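PDB 1VGM: 378aa long hypothetical citrate synthase from Sulfolobus tokodaii, which is of unproven function but belongs to the citrate synthase family, a largely helical fold that assembles here as a dimer. Local coordinates for residues F74-Q79 / T128-A133; I81-S86 / M97-G102; V122-K127 / S201-C206; A133-A138 / I328-S333. One frame throughout, in Å; residues are numbered along the deposited sequence.

Interaction 1: F74-Q79 / T128-A133; sequences FEVPEQ and TATITA
Thr130 meets Phe74 and Val76 where the loop leading into helix 78-84 lies against the long helix 117-139 of the mainly helical citrate synthase fold. Followed outward, Thr130 starts with CB, 3.4 Å from Phe74 O, and then divides. The hydroxyl branch sits beside the backbone N (chi1 -58°), which turns OG1 to the carbonyl of Phe74: OG1 donates to Phe74 O over 2.7 Å, in the carbonyl plane and on a lone pair, at a C=O...donor angle of 123°. The methyl branch, anti to the backbone N, keeps CG2 3.4 Å from Phe74 O as well, and CG2 meets Val76 CG1 tip to tip at 4.1 Å. Threonine suits the place because it offers a donor to a loop carbonyl in a buried setting and a methyl to valine from one carbon. The Phe74 ring passes obliquely beside the same hydroxyl and continues to Ala129, whose small side chain lets the aromatic group lie near the helix. Ser156 and Pro147 add to the packing on Phe74. On the side of the ring turned to the helix, Phe74 CE2 stands 4.2 Å from Ala129 CB.

Interaction 2: I81-S86 / M97-G102; sequences ISTIFS and METAFG
Ile84 and Ala100 mark the closest backbone approach of two helical segments, their CA atoms 7.0 Å apart, a short separation with which the small side chain of Ala100 is consistent. The pair belongs to the helical core of the citrate synthase fold: segment 81-86 carries on from the start of helix 78-84, while 97-102 is the middle of helix 93-108. Within the first segment, Thr83 O receives both Ser86 N and Ser86 OG, the two donors arriving from the same face of the carbonyl plane. No hydrogen bond joins the segments, and the contact rests on two apolar touches. Ile84 supplies the longer arm. Its CG1 stands beside the backbone N and chi2 is extended at 176°, which carries CD1 to the Ala100 methyl, 4.2 Å from CB. Next to this pair along both segments, Thr83 and Thr99 slant across each other and meet through their methyls; in both, CG2 is anti to the backbone N, leaving OG1 for other partners. Thr99 OG1 bonds to Gly95 O within its own helix, and Thr83 OG1 bonds to Gln79 O and to Thr83 OG1 of the second subunit. Threonine therefore fits a buried site at a subunit boundary, where one branch can be apolar and the other satisfied by polar atoms. Thr99 also packs on Gly102 of the second subunit, and Ile103 of that subunit lies on Thr83, so this small intrachain contact borders the dimer interface. Between the two threonines, CG2 of Thr83 lies 4.0 Å from CG2 of Thr99.

Interaction 3: V122-K127 / S201-C206; sequences VQIIAK and SDMYSC
The Tyr204 ring carries Ile124 over one face, with CD1 4.2 Å from the ring centroid and only 9° off the ring normal, a CH-pi contact. In the ring plane, at the hydroxyl edge, sits a water. The contact joins two helices of the citrate synthase fold, the long helix 117-139 and the first turn of helix 203-214. The side chains of Ile124 and Tyr204 run antiparallel, alongside one another: while CD1 reaches over the ring centre, the inner carbon CG1 stays 3.6 Å from Tyr204 CZ. The extended isoleucine chain (chi2 179°) also brings CD1 to Met203, 3.7 Å from SD, so one methyl fills the angle between an aromatic ring and a flexible thioether. Leu344 of helix 331-353 packs on both Ile124 and Met203.

Lys127 crosses the tyrosine at about a right angle and lays its aliphatic part by the phenol, CD 3.4 Å from Tyr204 OH. Its ammonium group goes on to the loop carbonyls of Glu75 and Ser73, a suitable use of a buried lysine: a long apolar stem with a donor at its end. Two residues before Tyr204, Asp202 is the N-cap of helix 203-214; its OD2 accepts from Ser205 N, met from above the carboxylate plane, and its OD1 forms a salt bridge with Lys215 of the second subunit. The phenol itself is tied back to helix 117-139 through the water, which lies 2.9 Å from Tyr204 OH and donates to Gln123 OE1 at 3.1 Å.

Interaction 4: A133-A138 / I328-S333; sequences ANIYRA and IYMFTS
Met330 SD rests against Tyr136, 3.9 Å from its CA and 4.0 Å from its CB, where the later part of helix 117-139 faces the short 3-10 turn preceding helix 331-353 in the citrate synthase fold. The methionine chain bends twice, at chi2 (-64°) and chi3, and this folds the thioether against the helix surface. Ile135, the residue before Tyr136, adds an apolar contact through CG2, 4.3 Å from Met330 SD; a pliant methionine suits such an uneven surface. Tyr329 comes in from the neighbouring position, its side chain crossing that of Tyr136 at about a right angle, with the hydroxyl by the ring obliquely.

Further out, other elements fix these groups. Phe162 meets the Tyr136 ring edge-to-face, and Pro327 touches it too. Ile135 packs on Ala93 and Met97 of helix 93-108. The Tyr329 ring makes a cation-pi contact with Lys139, and its hydroxyl bonds to Glu140 OE1, so a tyrosine can serve both charged neighbours near the less buried margin. Between the two tyrosines, OH of Tyr329 approaches CD1 of Tyr136 at 3.7 Å.

Overall arrangement
Helix 117-139 runs through interactions 1, 3 and 4, while interactions 1 and 2 both involve helix 78-84 or the loop entering it. Interactions 1, 2 and 3 are buried; interaction 4 is partly buried and has tyrosines at its margin. A direct hydrogen bond crosses only interaction 1; interaction 3 uses a water bridge, and 2 and 4 rely on packing. Interactions 1, 2 and 3 all reach the second subunit, interaction 1 through Gln79 alone, whereas no other chain touches interaction 4. Neighbours interlock: Ile131 packs on Ala100 and Phe101, Lys127 links interactions 3 and 1, and Ala138 packs on Ile84 and Phe85. Interactions 3 and 4 do not touch, their nearest atoms being about 7 Å apart.

Interaction 1: F74-Q79 / T128-A133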
loop_
_atom_site.group_PDB
_atom_site.type_symbol
_atom_site.label_atom_id
_atom_site.label_comp_id
_atom_site.label_asym_id
_atom_site.label_seq_id
_atom_site.Cartn_x
_atom_site.Cartn_y
_atom_site.Cartn_z
ATOM N N PHE A 74 21.213 11.148 3.031
ATOM C CA PHE A 74 21.309 9.728 3.396
ATOM C C PHE A 74 20.820 9.430 4.814
ATOM O O PHE A 74 20.427 8.301 5.124
ATOM C CB PHE A 74 22.755 9.234 3.248
ATOM C CG PHE A 74 23.156 8.949 1.826
ATOM C CD1 PHE A 74 24.320 9.506 1.298
ATOM C CD2 PHE A 74 22.385 8.111 1.017
ATOM C CE1 PHE A 74 24.709 9.246 -0.021
ATOM C CE2 PHE A 74 22.760 7.844 -0.303
ATOM C CZ PHE A 74 23.929 8.407 -0.822
ATOM N N GLU A 75 20.852 10.440 5.677
ATOM C CA GLU A 75 20.385 10.295 7.054
ATOM C C GLU A 75 18.932 9.827 7.089
ATOM O O GLU A 75 18.121 10.250 6.268
ATOM C CB GLU A 75 20.497 11.637 7.783
ATOM C CG GLU A 75 20.162 12.835 6.894
ATOM C CD GLU A 75 19.511 13.982 7.654
ATOM O OE1 GLU A 75 20.096 14.428 8.669
ATOM O OE2 GLU A 75 18.421 14.436 7.233
ATOM N N VAL A 76 18.603 8.973 8.052
ATOM C CA VAL A 76 17.207 8.662 8.355
ATOM C C VAL A 76 16.928 8.847 9.845
ATOM O O VAL A 76 17.850 8.855 10.662
ATOM C CB VAL A 76 16.863 7.198 7.987
ATOM C CG1 VAL A 76 16.926 7.003 6.480
ATOM C CG2 VAL A 76 17.828 6.255 8.695
ATOM N N PRO A 77 15.649 8.992 10.220
ATOM C CA PRO A 77 15.303 9.087 11.643
ATOM C C PRO A 77 15.864 7.887 12.381
ATOM O O PRO A 77 15.958 6.794 11.814
ATOM C CB PRO A 77 13.775 9.091 11.647
ATOM C CG PRO A 77 13.401 9.611 10.286
ATOM C CD PRO A 77 14.454 9.067 9.360
ATOM N N GLU A 78 16.251 8.080 13.638
ATOM C CA GLU A 78 16.886 7.000 14.378
ATOM C C GLU A 78 15.865 5.902 14.660
ATOM O O GLU A 78 16.228 4.743 14.882
ATOM C CB GLU A 78 17.506 7.530 15.680
ATOM C CG GLU A 78 16.527 8.074 16.702
ATOM C CD GLU A 78 17.238 8.582 17.950
ATOM O OE1 GLU A 78 16.588 8.673 19.014
ATOM O OE2 GLU A 78 18.448 8.889 17.864
ATOM N N GLN A 79 14.583 6.261 14.631
ATOM C CA GLN A 79 13.530 5.262 14.790
ATOM C C GLN A 79 13.638 4.174 13.736
ATOM O O GLN A 79 13.334 3.014 14.004
ATOM C CB GLN A 79 12.143 5.904 14.700
ATOM C CG GLN A 79 11.683 6.552 15.994
ATOM C CD GLN A 79 12.170 7.981 16.124
ATOM O OE1 GLN A 79 12.941 8.467 15.290
ATOM N NE2 GLN A 79 11.722 8.665 17.172
ATOM N N THR A 128 16.393 5.378 0.416
ATOM C CA THR A 128 16.156 3.998 0.001
ATOM C C THR A 128 17.461 3.193 0.038
ATOM O O THR A 128 17.478 2.035 0.445
ATOM C CB THR A 128 15.563 3.955 -1.431
ATOM O OG1 THR A 128 14.403 4.796 -1.492
ATOM C CG2 THR A 128 15.169 2.542 -1.807
ATOM N N ALA A 129 18.557 3.814 -0.376
ATOM C CA ALA A 129 19.873 3.181 -0.303
ATOM C C ALA A 129 20.270 2.925 1.150
ATOM O O ALA A 129 20.772 1.854 1.492
ATOM C CB ALA A 129 20.924 4.074 -0.978
ATOM N N THR A 130 20.046 3.914 2.005
ATOM C CA THR A 130 20.377 3.766 3.414
ATOM C C THR A 130 19.575 2.605 3.998
ATOM O O THR A 130 20.122 1.724 4.663
ATOM C CB THR A 130 20.060 5.066 4.184
ATOM O OG1 THR A 130 20.796 6.151 3.603
ATOM C CG2 THR A 130 20.425 4.930 5.664
ATOM N N ILE A 131 18.277 2.596 3.736
ATOM C CA ILE A 131 17.413 1.549 4.270
ATOM C C ILE A 131 17.792 0.160 3.741
ATOM O O ILE A 131 17.851 -0.797 4.501
ATOM C CB ILE A 131 15.929 1.849 3.954
ATOM C CG1 ILE A 131 15.429 2.943 4.899
ATOM C CG2 ILE A 131 15.079 0.594 4.104
ATOM C CD1 ILE A 131 14.186 3.658 4.397
ATOM N N THR A 132 18.056 0.053 2.444
ATOM C CA THR A 132 18.349 -1.245 1.847
ATOM C C THR A 132 19.694 -1.772 2.363
ATOM O O THR A 132 19.838 -2.964 2.642
ATOM C CB THR A 132 18.396 -1.147 0.298
ATOM O OG1 THR A 132 17.131 -0.682 -0.198
ATOM C CG2 THR A 132 18.706 -2.499 -0.313
ATOM N N ALA A 133 20.675 -0.881 2.489
ATOM C CA ALA A 133 21.976 -1.246 3.033
ATOM C C ALA A 133 21.845 -1.791 4.448
ATOM O O ALA A 133 22.487 -2.785 4.807
ATOM C CB ALA A 133 22.907 -0.042 3.026
#

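Interaction 2: I81-S86 / M97-G102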
loop_
_atom_site.group_PDB
_atom_site.type_symbol
_atom_site.label_atom_id
_atom_site.label_comp_id
_atom_site.label_asym_id
_atom_site.label_seq_id
_atom_site.Cartn_x
_atom_site.Cartn_y
_atom_site.Cartn_z
ATOM N N ILE A 81 16.390 2.979 12.270
ATOM C CA ILE A 81 17.463 2.070 12.643
ATOM C C ILE A 81 16.984 1.201 13.804
ATOM O O ILE A 81 17.102 -0.021 13.777
ATOM C CB ILE A 81 18.732 2.861 13.056
ATOM C CG1 ILE A 81 19.186 3.737 11.888
ATOM C CG2 ILE A 81 19.855 1.902 13.469
ATOM C CD1 ILE A 81 19.535 2.958 10.620
ATOM N N SER A 82 16.424 1.852 14.814
ATOM C CA SER A 82 15.988 1.164 16.014
ATOM C C SER A 82 15.028 0.028 15.672
ATOM O O SER A 82 15.155 -1.081 16.182
ATOM C CB SER A 82 15.309 2.159 16.956
ATOM O OG SER A 82 14.755 1.485 18.069
ATOM N N THR A 83 14.068 0.305 14.799
ATOM C CA THR A 83 13.052 -0.684 14.459
ATOM C C THR A 83 13.586 -1.797 13.555
ATOM O O THR A 83 13.326 -2.975 13.797
ATOM C CB THR A 83 11.855 -0.012 13.769
ATOM O OG1 THR A 83 11.208 0.857 14.704
ATOM C CG2 THR A 83 10.865 -1.061 13.262
ATOM N N ILE A 84 14.323 -1.423 12.515
ATOM C CA ILE A 84 14.925 -2.394 11.599
ATOM C C ILE A 84 15.769 -3.409 12.372
ATOM O O ILE A 84 15.664 -4.629 12.171
ATOM C CB ILE A 84 15.822 -1.674 10.552
ATOM C CG1 ILE A 84 14.971 -1.186 9.381
ATOM C CG2 ILE A 84 16.916 -2.602 10.050
ATOM C CD1 ILE A 84 15.761 -0.382 8.352
ATOM N N PHE A 85 16.610 -2.900 13.262
ATOM C CA PHE A 85 17.556 -3.750 13.959
ATOM C C PHE A 85 16.936 -4.516 15.124
ATOM O O PHE A 85 17.594 -5.358 15.732
ATOM C CB PHE A 85 18.738 -2.908 14.429
ATOM C CG PHE A 85 19.743 -2.653 13.354
ATOM C CD1 PHE A 85 20.816 -3.526 13.169
ATOM C CD2 PHE A 85 19.556 -1.613 12.448
ATOM C CE1 PHE A 85 21.702 -3.359 12.113
ATOM C CE2 PHE A 85 20.435 -1.436 11.389
ATOM C CZ PHE A 85 21.509 -2.322 11.211
ATOM N N SER A 86 15.675 -4.237 15.435
ATOM C CA SER A 86 15.022 -4.926 16.544
ATOM C C SER A 86 14.174 -6.088 16.050
ATOM O O SER A 86 13.683 -6.879 16.844
ATOM C CB SER A 86 14.136 -3.961 17.330
ATOM O OG SER A 86 12.948 -3.682 16.610
ATOM N N MET A 97 11.472 -3.279 4.668
ATOM C CA MET A 97 11.511 -2.042 3.907
ATOM C C MET A 97 10.189 -1.289 3.992
ATOM O O MET A 97 10.180 -0.070 4.170
ATOM C CB MET A 97 11.854 -2.328 2.444
ATOM C CG MET A 97 12.253 -1.086 1.666
ATOM S SD MET A 97 12.821 -1.453 -0.002
ATOM C CE MET A 97 14.058 -2.674 0.319
ATOM N N GLU A 98 9.073 -2.004 3.863
ATOM C CA GLU A 98 7.768 -1.350 3.925
ATOM C C GLU A 98 7.550 -0.738 5.300
ATOM O O GLU A 98 6.948 0.331 5.424
ATOM C CB GLU A 98 6.639 -2.336 3.583
ATOM C CG GLU A 98 6.278 -3.343 4.659
ATOM C CD GLU A 98 5.135 -4.263 4.233
ATOM O OE1 GLU A 98 4.967 -5.327 4.858
ATOM O OE2 GLU A 98 4.404 -3.929 3.278
ATOM N N THR A 99 8.073 -1.400 6.326
ATOM C CA THR A 99 8.031 -0.865 7.683
ATOM C C THR A 99 8.857 0.410 7.807
ATOM O O THR A 99 8.384 1.401 8.351
ATOM C CB THR A 99 8.568 -1.878 8.718
ATOM O OG1 THR A 99 7.823 -3.099 8.632
ATOM C CG2 THR A 99 8.432 -1.306 10.126
ATOM N N ALA A 100 10.091 0.373 7.309
ATOM C CA ALA A 100 10.960 1.547 7.341
ATOM C C ALA A 100 10.294 2.742 6.671
ATOM O O ALA A 100 10.344 3.858 7.189
ATOM C CB ALA A 100 12.298 1.240 6.662
ATOM N N PHE A 101 9.666 2.516 5.521
ATOM C CA PHE A 101 9.046 3.617 4.791
ATOM C C PHE A 101 7.800 4.152 5.490
ATOM O O PHE A 101 7.408 5.292 5.261
ATOM C CB PHE A 101 8.700 3.186 3.362
ATOM C CG PHE A 101 9.807 3.446 2.378
ATOM C CD1 PHE A 101 9.788 4.581 1.573
ATOM C CD2 PHE A 101 10.893 2.577 2.292
ATOM C CE1 PHE A 101 10.838 4.858 0.705
ATOM C CE2 PHE A 101 11.959 2.842 1.422
ATOM C CZ PHE A 101 11.932 3.984 0.628
ATOM N N GLY A 102 7.193 3.319 6.337
ATOM C CA GLY A 102 6.091 3.759 7.171
ATOM C C GLY A 102 6.577 4.722 8.228
ATOM O O GLY A 102 5.933 5.743 8.501
#

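Interaction 3: V122-K127 / S201-C206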
loop_
_atom_site.group_PDB
_atom_site.type_symbol
_atom_site.label_atom_id
_atom_site.label_comp_id
_atom_site.label_asym_id
_atom_site.label_seq_id
_atom_site.Cartn_x
_atom_site.Cartn_y
_atom_site.Cartn_z
ATOM N N VAL A 122 14.341 12.822 -5.036
ATOM C CA VAL A 122 15.767 12.521 -4.958
ATOM C C VAL A 122 16.169 12.159 -3.531
ATOM O O VAL A 122 16.893 11.188 -3.313
ATOM C CB VAL A 122 16.635 13.715 -5.437
ATOM C CG1 VAL A 122 18.106 13.310 -5.462
ATOM C CG2 VAL A 122 16.197 14.151 -6.829
ATOM N N GLN A 123 15.690 12.937 -2.562
ATOM C CA GLN A 123 15.927 12.636 -1.150
ATOM C C GLN A 123 15.454 11.232 -0.809
ATOM O O GLN A 123 16.147 10.488 -0.112
ATOM C CB GLN A 123 15.206 13.645 -0.250
ATOM C CG GLN A 123 15.707 15.072 -0.397
ATOM C CD GLN A 123 14.941 16.061 0.471
ATOM O OE1 GLN A 123 13.814 15.792 0.905
ATOM N NE2 GLN A 123 15.545 17.218 0.717
ATOM N N ILE A 124 14.276 10.865 -1.304
ATOM C CA ILE A 124 13.735 9.534 -1.030
ATOM C C ILE A 124 14.629 8.442 -1.626
ATOM O O ILE A 124 14.832 7.389 -1.030
ATOM C CB ILE A 124 12.305 9.375 -1.612
ATOM C CG1 ILE A 124 11.353 10.365 -0.933
ATOM C CG2 ILE A 124 11.809 7.920 -1.427
ATOM C CD1 ILE A 124 9.930 10.289 -1.457
ATOM N N ILE A 125 15.165 8.709 -2.809
ATOM C CA ILE A 125 16.086 7.780 -3.449
ATOM C C ILE A 125 17.355 7.620 -2.615
ATOM O O ILE A 125 17.866 6.516 -2.451
ATOM C CB ILE A 125 16.410 8.253 -4.894
ATOM C CG1 ILE A 125 15.199 7.965 -5.790
ATOM C CG2 ILE A 125 17.642 7.540 -5.441
ATOM C CD1 ILE A 125 15.175 8.750 -7.083
ATOM N N ALA A 126 17.841 8.717 -2.057
ATOM C CA ALA A 126 18.955 8.667 -1.112
ATOM C C ALA A 126 18.668 7.713 0.048
ATOM O O ALA A 126 19.480 6.851 0.375
ATOM C CB ALA A 126 19.240 10.071 -0.583
ATOM N N LYS A 127 17.504 7.865 0.664
ATOM C CA LYS A 127 17.199 7.137 1.890
ATOM C C LYS A 127 16.858 5.676 1.625
ATOM O O LYS A 127 17.016 4.834 2.503
ATOM C CB LYS A 127 16.044 7.823 2.623
ATOM C CG LYS A 127 16.396 9.239 3.082
ATOM C CD LYS A 127 15.222 9.946 3.744
ATOM C CE LYS A 127 15.492 11.444 3.877
ATOM N NZ LYS A 127 16.746 11.716 4.633
ATOM N N SER A 201 -1.974 10.748 -0.534
ATOM C CA SER A 201 -1.159 10.208 0.550
ATOM C C SER A 201 0.303 10.575 0.332
ATOM O O SER A 201 0.763 10.622 -0.795
ATOM C CB SER A 201 -1.288 8.683 0.613
ATOM O OG SER A 201 -0.469 8.156 1.645
ATOM N N ASP A 202 1.033 10.828 1.412
ATOM C CA ASP A 202 2.369 11.405 1.297
ATOM C C ASP A 202 3.269 10.468 0.496
ATOM O O ASP A 202 3.013 9.263 0.422
ATOM C CB ASP A 202 2.967 11.645 2.689
ATOM C CG ASP A 202 3.365 10.355 3.386
ATOM O OD1 ASP A 202 2.523 9.767 4.109
ATOM O OD2 ASP A 202 4.527 9.933 3.210
ATOM N N MET A 203 4.315 11.021 -0.108
ATOM C CA MET A 203 5.124 10.272 -1.065
ATOM C C MET A 203 5.682 8.981 -0.444
ATOM O O MET A 203 5.730 7.928 -1.094
ATOM C CB MET A 203 6.274 11.153 -1.578
ATOM C CG MET A 203 6.403 11.175 -3.091
ATOM S SD MET A 203 7.725 12.215 -3.753
ATOM C CE MET A 203 6.758 13.527 -4.510
ATOM N N TYR A 204 6.102 9.058 0.817
ATOM C CA TYR A 204 6.691 7.896 1.478
ATOM C C TYR A 204 5.671 6.773 1.645
ATOM O O TYR A 204 5.991 5.602 1.458
ATOM C CB TYR A 204 7.246 8.281 2.850
ATOM C CG TYR A 204 8.556 9.020 2.788
ATOM C CD1 TYR A 204 8.605 10.398 2.984
ATOM C CD2 TYR A 204 9.749 8.344 2.532
ATOM C CE1 TYR A 204 9.812 11.090 2.927
ATOM C CE2 TYR A 204 10.965 9.029 2.472
ATOM C CZ TYR A 204 10.986 10.400 2.672
ATOM O OH TYR A 204 12.179 11.079 2.616
ATOM N N SER A 205 4.444 7.135 2.003
ATOM C CA SER A 205 3.372 6.155 2.113
ATOM C C SER A 205 2.956 5.593 0.747
ATOM O O SER A 205 2.471 4.469 0.667
ATOM C CB SER A 205 2.161 6.779 2.811
ATOM O OG SER A 205 2.502 7.221 4.117
ATOM N N CYS A 206 3.146 6.359 -0.323
ATOM C CA CYS A 206 2.895 5.829 -1.663
ATOM C C CYS A 206 3.901 4.743 -2.004
ATOM O O CYS A 206 3.573 3.764 -2.674
ATOM C CB CYS A 206 2.976 6.933 -2.716
ATOM S SG CYS A 206 1.681 8.169 -2.566
HETATM O O HOH W 1 12.441 13.899 2.959
#

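Interaction 4: A133-A138 / I328-S333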
loop_
_atom_site.group_PDB
_atom_site.type_symbol
_atom_site.label_atom_id
_atom_site.label_comp_id
_atom_site.label_asym_id
_atom_site.label_seq_id
_atom_site.Cartn_x
_atom_site.Cartn_y
_atom_site.Cartn_z
ATOM N N ALA A 133 20.675 -0.881 2.489
ATOM C CA ALA A 133 21.976 -1.246 3.033
ATOM C C ALA A 133 21.845 -1.791 4.448
ATOM O O ALA A 133 22.487 -2.785 4.807
ATOM C CB ALA A 133 22.907 -0.042 3.026
ATOM N N ASN A 134 21.012 -1.152 5.257
ATOM C CA ASN A 134 20.954 -1.505 6.669
ATOM C C ASN A 134 20.041 -2.696 6.938
ATOM O O ASN A 134 20.178 -3.387 7.956
ATOM C CB ASN A 134 20.502 -0.300 7.493
ATOM C CG ASN A 134 21.649 0.614 7.848
ATOM O OD1 ASN A 134 22.424 0.325 8.760
ATOM N ND2 ASN A 134 21.775 1.719 7.125
ATOM N N ILE A 135 19.116 -2.943 6.017
ATOM C CA ILE A 135 18.355 -4.183 6.049
ATOM C C ILE A 135 19.286 -5.375 5.891
ATOM O O ILE A 135 19.213 -6.321 6.671
ATOM C CB ILE A 135 17.284 -4.233 4.929
ATOM C CG1 ILE A 135 16.171 -3.231 5.243
ATOM C CG2 ILE A 135 16.719 -5.656 4.816
ATOM C CD1 ILE A 135 15.040 -3.236 4.245
ATOM N N TYR A 136 20.159 -5.334 4.886
ATOM C CA TYR A 136 21.204 -6.350 4.773
ATOM C C TYR A 136 21.967 -6.491 6.087
ATOM O O TYR A 136 22.178 -7.600 6.582
ATOM C CB TYR A 136 22.186 -6.006 3.646
ATOM C CG TYR A 136 23.465 -6.814 3.684
ATOM C CD1 TYR A 136 23.460 -8.183 3.412
ATOM C CD2 TYR A 136 24.679 -6.210 4.019
ATOM C CE1 TYR A 136 24.635 -8.935 3.477
ATOM C CE2 TYR A 136 25.859 -6.946 4.084
ATOM C CZ TYR A 136 25.828 -8.306 3.815
ATOM O OH TYR A 136 26.995 -9.021 3.903
ATOM N N ARG A 137 22.384 -5.366 6.654
ATOM C CA ARG A 137 23.230 -5.407 7.833
ATOM C C ARG A 137 22.496 -6.012 9.028
ATOM O O ARG A 137 23.048 -6.860 9.732
ATOM C CB ARG A 137 23.727 -4.003 8.165
ATOM C CG ARG A 137 24.906 -3.585 7.305
ATOM C CD ARG A 137 25.299 -2.144 7.537
ATOM N NE ARG A 137 26.605 -1.874 6.955
ATOM C CZ ARG A 137 27.762 -2.275 7.471
ATOM N NH1 ARG A 137 27.815 -2.790 8.690
ATOM N NH2 ARG A 137 28.871 -2.156 6.760
ATOM N N ALA A 138 21.254 -5.587 9.245
ATOM C CA ALA A 138 20.424 -6.141 10.310
ATOM C C ALA A 138 20.251 -7.655 10.191
ATOM O O ALA A 138 20.333 -8.376 11.184
ATOM C CB ALA A 138 19.059 -5.461 10.311
ATOM N N ILE A 328 20.862 -14.062 -1.631
ATOM C CA ILE A 328 19.677 -14.247 -2.459
ATOM C C ILE A 328 18.491 -13.473 -1.888
ATOM O O ILE A 328 17.695 -12.897 -2.637
ATOM C CB ILE A 328 19.316 -15.751 -2.554
ATOM C CG1 ILE A 328 20.400 -16.484 -3.359
ATOM C CG2 ILE A 328 17.941 -15.937 -3.190
ATOM C CD1 ILE A 328 20.237 -18.000 -3.411
ATOM N N TYR A 329 18.382 -13.453 -0.562
ATOM C CA TYR A 329 17.250 -12.809 0.091
ATOM C C TYR A 329 17.234 -11.293 -0.107
ATOM O O TYR A 329 16.300 -10.625 0.329
ATOM C CB TYR A 329 17.233 -13.134 1.592
ATOM C CG TYR A 329 18.368 -12.536 2.415
ATOM C CD1 TYR A 329 18.435 -11.163 2.664
ATOM C CD2 TYR A 329 19.350 -13.354 2.984
ATOM C CE1 TYR A 329 19.440 -10.620 3.454
ATOM C CE2 TYR A 329 20.366 -12.816 3.780
ATOM C CZ TYR A 329 20.402 -11.445 4.006
ATOM O OH TYR A 329 21.406 -10.896 4.771
ATOM N N MET A 330 18.261 -10.753 -0.762
ATOM C CA MET A 330 18.285 -9.317 -1.047
ATOM C C MET A 330 17.859 -8.976 -2.484
ATOM O O MET A 330 17.681 -7.805 -2.825
ATOM C CB MET A 330 19.677 -8.741 -0.775
ATOM C CG MET A 330 20.071 -8.667 0.707
ATOM S SD MET A 330 19.052 -7.556 1.704
ATOM C CE MET A 330 19.204 -6.016 0.818
ATOM N N PHE A 331 17.694 -9.985 -3.328
ATOM C CA PHE A 331 17.544 -9.718 -4.752
ATOM C C PHE A 331 16.354 -8.797 -5.039
ATOM O O PHE A 331 16.493 -7.805 -5.753
ATOM C CB PHE A 331 17.404 -11.030 -5.529
ATOM C CG PHE A 331 18.697 -11.793 -5.676
ATOM C CD1 PHE A 331 19.845 -11.376 -5.018
ATOM C CD2 PHE A 331 18.750 -12.960 -6.432
ATOM C CE1 PHE A 331 21.030 -12.103 -5.113
ATOM C CE2 PHE A 331 19.932 -13.693 -6.531
ATOM C CZ PHE A 331 21.075 -13.262 -5.863
ATOM N N THR A 332 15.192 -9.102 -4.471
ATOM C CA THR A 332 14.016 -8.273 -4.717
ATOM C C THR A 332 14.119 -6.870 -4.125
ATOM O O THR A 332 13.558 -5.918 -4.673
ATOM C CB THR A 332 12.734 -8.959 -4.199
ATOM O OG1 THR A 332 12.451 -10.094 -5.030
ATOM C CG2 THR A 332 11.541 -7.998 -4.249
ATOM N N SER A 333 14.839 -6.734 -3.017
ATOM C CA SER A 333 15.085 -5.414 -2.437
ATOM C C SER A 333 15.904 -4.546 -3.392
ATOM O O SER A 333 15.708 -3.332 -3.473
ATOM C CB SER A 333 15.838 -5.541 -1.108
ATOM O OG SER A 333 15.060 -6.227 -0.145
#